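PDB 3JVA: dipeptide Epimerase from Enterococcus faecalis V583, which belongs to the mandelate racemase/muconate lactonizing enzyme family of the enolase superfamily and binds a magnesium ion in its barrel domain. Local coordinates for residues I166-D169 and I170-K174; D198-K201 and A202-L206. All coordinates share one frame; numbering follows the deposited sequence.

Contact 1: I166-D169 and I170-K174; sequences IEAD and IARVK
The guanidinium of R172 has the methyl group of A168 over one face, with CB of A168 4.1 Å from NH1 of R172, while at its edge, and in its plane, sits a water molecule. That water takes a hydrogen bond from NH1 of R172 at 2.9 Å and gives one to OD1 of D169 at 2.7 Å. The carboxylate of D169 and the guanidinium are thus joined through water, not by a salt bridge, for OD1 of D169 and NH1 of R172 stay 4.5 Å apart; the T164 hydroxyl also bonds to both, to NH1 weakly. R172 reaches back over the first turn because its CG stands beside its own backbone N (chi1 -70°) and the chain then runs extended from CG to NE.

Both polar ends have further partners: D169 bonds through OD2 to the backbone N of G163, and NE of R172 bonds to the carbonyl O of D138. On another flank, I166 and I170 pack obliquely, CG1 of I166 lying 3.6 Å from CD1 of I170. The E167 side chain folds back, and its OE2 accepts the backbone N-H of A168 from above the carboxylate plane at 2.9 Å. Beneath run regular i to i+4 backbone bonds, for this is the first part of helix 166-180, in the beta-alpha-beta unit 157-161/166-180/185-189 of the barrel domain. The chemistry divides the labour: I166, I170 and V173 pack on A202 and L206 of helix 196-206, while buried D169 is probably kept charged by nearby R172.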
ATOM      1  N   ILE B 166     -31.904 -15.941 -11.887  1.00 34.78           N
ATOM      2  CA  ILE B 166     -32.297 -15.934 -10.484  1.00 35.71           C
ATOM      3  C   ILE B 166     -33.663 -16.546 -10.155  1.00 34.67           C
ATOM      4  O   ILE B 166     -33.794 -17.266  -9.164  1.00 31.74           O
ATOM      5  CB  ILE B 166     -32.231 -14.502  -9.901  1.00 37.12           C
ATOM      6  CG1 ILE B 166     -32.384 -14.556  -8.381  1.00 38.20           C
ATOM      7  CG2 ILE B 166     -33.311 -13.629 -10.521  1.00 38.55           C
ATOM      8  CD1 ILE B 166     -31.285 -15.329  -7.695  1.00 39.69           C
ATOM      9  N   GLU B 167     -34.676 -16.273 -10.972  1.00 34.52           N
ATOM     10  CA  GLU B 167     -36.001 -16.825 -10.704  1.00 33.90           C
ATOM     11  C   GLU B 167     -35.974 -18.347 -10.805  1.00 32.73           C
ATOM     12  O   GLU B 167     -36.520 -19.045  -9.948  1.00 32.24           O
ATOM     13  CB  GLU B 167     -37.039 -16.249 -11.676  1.00 36.45           C
ATOM     14  CG  GLU B 167     -36.887 -16.697 -13.125  1.00 39.91           C
ATOM     15  CD  GLU B 167     -35.539 -16.333 -13.729  1.00 41.32           C
ATOM     16  OE1 GLU B 167     -35.172 -15.135 -13.703  1.00 40.92           O
ATOM     17  OE2 GLU B 167     -34.853 -17.250 -14.233  1.00 39.55           O
ATOM     18  N   ALA B 168     -35.329 -18.855 -11.850  1.00 31.59           N
ATOM     19  CA  ALA B 168     -35.225 -20.292 -12.057  1.00 31.18           C
ATOM     20  C   ALA B 168     -34.377 -20.926 -10.955  1.00 29.81           C
ATOM     21  O   ALA B 168     -34.718 -21.988 -10.437  1.00 28.20           O
ATOM     22  CB  ALA B 168     -34.614 -20.578 -13.420  1.00 32.15           C
ATOM     23  N   ASP B 169     -33.272 -20.272 -10.606  1.00 28.14           N
ATOM     24  CA  ASP B 169     -32.392 -20.783  -9.555  1.00 28.10           C
ATOM     25  C   ASP B 169     -33.180 -20.910  -8.255  1.00 27.49           C
ATOM     26  O   ASP B 169     -33.184 -21.959  -7.610  1.00 28.71           O
ATOM     27  CB  ASP B 169     -31.203 -19.837  -9.317  1.00 28.29           C
ATOM     28  CG  ASP B 169     -30.238 -19.775 -10.493  1.00 28.32           C
ATOM     29  OD1 ASP B 169     -30.173 -20.733 -11.293  1.00 28.77           O
ATOM     30  OD2 ASP B 169     -29.516 -18.763 -10.601  1.00 30.11           O
ATOM     31  N   ILE B 170     -33.849 -19.827  -7.877  1.00 27.39           N
ATOM     32  CA  ILE B 170     -34.635 -19.794  -6.651  1.00 28.64           C
ATOM     33  C   ILE B 170     -35.722 -20.862  -6.623  1.00 26.75           C
ATOM     34  O   ILE B 170     -35.926 -21.518  -5.603  1.00 28.23           O
ATOM     35  CB  ILE B 170     -35.267 -18.397  -6.451  1.00 29.14           C
ATOM     36  CG1 ILE B 170     -34.160 -17.386  -6.125  1.00 30.16           C
ATOM     37  CG2 ILE B 170     -36.305 -18.437  -5.332  1.00 28.77           C
ATOM     38  CD1 ILE B 170     -34.641 -15.956  -5.975  1.00 31.89           C
ATOM     39  N   ALA B 171     -36.412 -21.040  -7.744  1.00 28.06           N
ATOM     40  CA  ALA B 171     -37.480 -22.031  -7.839  1.00 28.40           C
ATOM     41  C   ALA B 171     -36.975 -23.439  -7.531  1.00 28.82           C
ATOM     42  O   ALA B 171     -37.615 -24.195  -6.798  1.00 27.31           O
ATOM     43  CB  ALA B 171     -38.103 -21.987  -9.228  1.00 28.84           C
ATOM     44  N   ARG B 172     -35.822 -23.787  -8.096  1.00 28.30           N
ATOM     45  CA  ARG B 172     -35.231 -25.099  -7.880  1.00 28.97           C
ATOM     46  C   ARG B 172     -34.768 -25.275  -6.441  1.00 27.70           C
ATOM     47  O   ARG B 172     -35.054 -26.292  -5.814  1.00 27.68           O
ATOM     48  CB  ARG B 172     -34.052 -25.307  -8.835  1.00 28.82           C
ATOM     49  CG  ARG B 172     -34.473 -25.478 -10.281  1.00 29.89           C
ATOM     50  CD  ARG B 172     -33.296 -25.436 -11.240  1.00 31.63           C
ATOM     51  NE  ARG B 172     -33.755 -25.592 -12.618  1.00 33.29           N
ATOM     52  CZ  ARG B 172     -33.276 -24.906 -13.650  1.00 36.06           C
ATOM     53  NH1 ARG B 172     -32.314 -24.007 -13.466  1.00 36.51           N
ATOM     54  NH2 ARG B 172     -33.758 -25.117 -14.869  1.00 35.19           N
ATOM     55  N   VAL B 173     -34.056 -24.284  -5.915  1.00 27.03           N
ATOM     56  CA  VAL B 173     -33.569 -24.367  -4.545  1.00 27.70           C
ATOM     57  C   VAL B 173     -34.739 -24.456  -3.565  1.00 28.04           C
ATOM     58  O   VAL B 173     -34.709 -25.230  -2.611  1.00 28.00           O
ATOM     59  CB  VAL B 173     -32.681 -23.150  -4.196  1.00 28.84           C
ATOM     60  CG1 VAL B 173     -32.334 -23.160  -2.718  1.00 28.70           C
ATOM     61  CG2 VAL B 173     -31.404 -23.193  -5.032  1.00 28.80           C
ATOM     62  N   LYS B 174     -35.775 -23.665  -3.818  1.00 29.36           N
ATOM     63  CA  LYS B 174     -36.960 -23.660  -2.969  1.00 29.25           C
ATOM     64  C   LYS B 174     -37.606 -25.045  -2.910  1.00 28.53           C
ATOM     65  O   LYS B 174     -37.900 -25.555  -1.831  1.00 29.27           O
ATOM     66  CB  LYS B 174     -37.975 -22.650  -3.502  1.00 31.32           C
ATOM     67  CG  LYS B 174     -39.307 -22.667  -2.770  1.00 34.63           C
ATOM     68  CD  LYS B 174     -40.316 -21.731  -3.422  1.00 36.69           C
ATOM     69  CE  LYS B 174     -39.864 -20.285  -3.351  1.00 39.13           C
ATOM     70  NZ  LYS B 174     -40.866 -19.359  -3.950  1.00 41.71           N
TER
HETATM   71  O   HOH W   1     -30.593 -23.394 -11.224  1.00 32.97           O

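Contact 2: D198-K201 and A202-L206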
ATOM      1  N   ASP B 198     -23.882  -8.239  -9.085  1.00 23.99           N
ATOM      2  CA  ASP B 198     -25.055  -9.067  -9.366  1.00 24.57           C
ATOM      3  C   ASP B 198     -24.947 -10.319  -8.502  1.00 25.03           C
ATOM      4  O   ASP B 198     -25.946 -10.820  -7.984  1.00 24.03           O
ATOM      5  CB  ASP B 198     -25.095  -9.486 -10.838  1.00 24.23           C
ATOM      6  CG  ASP B 198     -25.725  -8.436 -11.731  1.00 28.57           C
ATOM      7  OD1 ASP B 198     -26.222  -7.418 -11.203  1.00 28.20           O
ATOM      8  OD2 ASP B 198     -25.728  -8.639 -12.962  1.00 28.99           O
ATOM      9  N   ALA B 199     -23.722 -10.826  -8.363  1.00 24.14           N
ATOM     10  CA  ALA B 199     -23.470 -12.025  -7.568  1.00 24.14           C
ATOM     11  C   ALA B 199     -23.897 -11.835  -6.117  1.00 24.35           C
ATOM     12  O   ALA B 199     -24.526 -12.711  -5.529  1.00 24.36           O
ATOM     13  CB  ALA B 199     -21.985 -12.401  -7.630  1.00 24.44           C
ATOM     14  N   VAL B 200     -23.548 -10.695  -5.534  1.00 24.42           N
ATOM     15  CA  VAL B 200     -23.922 -10.427  -4.150  1.00 24.87           C
ATOM     16  C   VAL B 200     -25.441 -10.466  -4.018  1.00 25.38           C
ATOM     17  O   VAL B 200     -25.979 -11.038  -3.073  1.00 25.89           O
ATOM     18  CB  VAL B 200     -23.396  -9.047  -3.691  1.00 25.31           C
ATOM     19  CG1 VAL B 200     -23.950  -8.696  -2.312  1.00 25.22           C
ATOM     20  CG2 VAL B 200     -21.877  -9.072  -3.654  1.00 22.99           C
ATOM     21  N   LYS B 201     -26.122  -9.869  -4.989  1.00 25.31           N
ATOM     22  CA  LYS B 201     -27.582  -9.818  -5.001  1.00 26.51           C
ATOM     23  C   LYS B 201     -28.176 -11.226  -5.062  1.00 25.91           C
ATOM     24  O   LYS B 201     -29.025 -11.595  -4.249  1.00 23.63           O
ATOM     25  CB  LYS B 201     -28.052  -9.021  -6.220  1.00 28.44           C
ATOM     26  CG  LYS B 201     -29.460  -8.448  -6.118  1.00 35.05           C
ATOM     27  CD  LYS B 201     -29.954  -7.926  -7.474  1.00 36.85           C
ATOM     28  CE  LYS B 201     -28.868  -7.160  -8.241  1.00 38.86           C
ATOM     29  NZ  LYS B 201     -28.259  -6.043  -7.461  1.00 42.51           N
ATOM     30  N   ALA B 202     -27.709 -12.010  -6.029  1.00 24.72           N
ATOM     31  CA  ALA B 202     -28.208 -13.368  -6.222  1.00 24.68           C
ATOM     32  C   ALA B 202     -27.927 -14.266  -5.023  1.00 24.90           C
ATOM     33  O   ALA B 202     -28.804 -14.996  -4.564  1.00 24.62           O
ATOM     34  CB  ALA B 202     -27.597 -13.976  -7.486  1.00 23.82           C
ATOM     35  N   ILE B 203     -26.704 -14.207  -4.510  1.00 25.18           N
ATOM     36  CA  ILE B 203     -26.337 -15.043  -3.378  1.00 24.37           C
ATOM     37  C   ILE B 203     -27.148 -14.711  -2.127  1.00 26.01           C
ATOM     38  O   ILE B 203     -27.600 -15.612  -1.415  1.00 24.92           O
ATOM     39  CB  ILE B 203     -24.821 -14.938  -3.098  1.00 23.63           C
ATOM     40  CG1 ILE B 203     -24.054 -15.558  -4.273  1.00 23.36           C
ATOM     41  CG2 ILE B 203     -24.467 -15.667  -1.807  1.00 22.72           C
ATOM     42  CD1 ILE B 203     -22.547 -15.351  -4.224  1.00 24.10           C
ATOM     43  N   GLN B 204     -27.353 -13.426  -1.859  1.00 26.35           N
ATOM     44  CA  GLN B 204     -28.133 -13.053  -0.689  1.00 28.57           C
ATOM     45  C   GLN B 204     -29.583 -13.512  -0.837  1.00 28.30           C
ATOM     46  O   GLN B 204     -30.246 -13.818   0.150  1.00 29.46           O
ATOM     47  CB  GLN B 204     -28.056 -11.546  -0.457  1.00 29.53           C
ATOM     48  CG  GLN B 204     -26.640 -11.098  -0.156  1.00 32.91           C
ATOM     49  CD  GLN B 204     -26.550  -9.654   0.251  1.00 35.56           C
ATOM     50  OE1 GLN B 204     -27.109  -8.774  -0.405  1.00 36.50           O
ATOM     51  NE2 GLN B 204     -25.829  -9.396   1.337  1.00 36.52           N
ATOM     52  N   ALA B 205     -30.070 -13.576  -2.072  1.00 28.47           N
ATOM     53  CA  ALA B 205     -31.439 -14.028  -2.312  1.00 28.20           C
ATOM     54  C   ALA B 205     -31.524 -15.539  -2.093  1.00 28.11           C
ATOM     55  O   ALA B 205     -32.478 -16.040  -1.498  1.00 26.60           O
ATOM     56  CB  ALA B 205     -31.869 -13.675  -3.725  1.00 28.67           C
ATOM     57  N   LEU B 206     -30.517 -16.264  -2.572  1.00 26.54           N
ATOM     58  CA  LEU B 206     -30.487 -17.714  -2.412  1.00 27.11           C
ATOM     59  C   LEU B 206     -30.226 -18.106  -0.961  1.00 26.21           C
ATOM     60  O   LEU B 206     -30.682 -19.158  -0.503  1.00 25.25           O
ATOM     61  CB  LEU B 206     -29.401 -18.330  -3.304  1.00 28.26           C
ATOM     62  CG  LEU B 206     -29.676 -18.563  -4.795  1.00 32.86           C
ATOM     63  CD1 LEU B 206     -30.719 -19.654  -4.964  1.00 33.86           C
ATOM     64  CD2 LEU B 206     -30.137 -17.290  -5.442  1.00 35.82           C
TER
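V200 and Q204, one turn apart, lie side by side and point the same way, CG1 of V200 coming 3.7 Å from OE1 of Q204. The glutamine starts with CG beside its backbone N (chi1 -63°) and is extended beyond CG, which carries its amide past the valine methyl. Its CG also presses on the valine's backbone, 3.0 Å from the carbonyl O of V200, the same O that accepts the N-H of Q204.

The tight part is the buried side, A199, V200, A202 and I203, where side-chain carbons lie close against backbone carbonyls of the preceding turn. I203 rests its CG1 3.1 Å from the carbonyl O of A199, and that O also receives the N-H of I203 at 2.8 Å, in a bond that is nearly straight (168° at the hydrogen). A202 sets its CB 3.6 Å from the carbonyl O of D198. A199 and A202 both touch W194.

The solvent side is looser. D198, K201 and Q204 are exposed; the lysine chain is bent at chi3 and chi4, and K201 takes part across the segments through its carbonyl O, which accepts the N-H of A205. This last of the four backbone bonds between the segments is also the most bent, at 143°.

Helix 196-206 links strand 185-189 to strand 213-215 as a beta-alpha-beta unit. A199, V200 and I203 face helix 223-232, A202 and L206 face helix 166-180, and V200 and K201 also pack on N234 of a second subunit.

In the fold
Contact 1 precedes contact 2 along the chain, and each is a stretch within a single helix: helix 166-180 follows strand 157-161, and helix 196-206 follows strand 185-189. These are successive beta-alpha units of the enolase-type barrel domain, so the two helices are neighbours on its outer layer. The centres of the contacts lie about 12 Å apart, and side chains bridge them: CD1 of I166 lies 3.9 Å from CB of A202, and CG2 of V173 is 3.6 Å from CD1 of L206. The strand between the two helices ends at D189, a ligand of the magnesium ion, so this apolar seam belongs to the wall surrounding the metal-bearing strands.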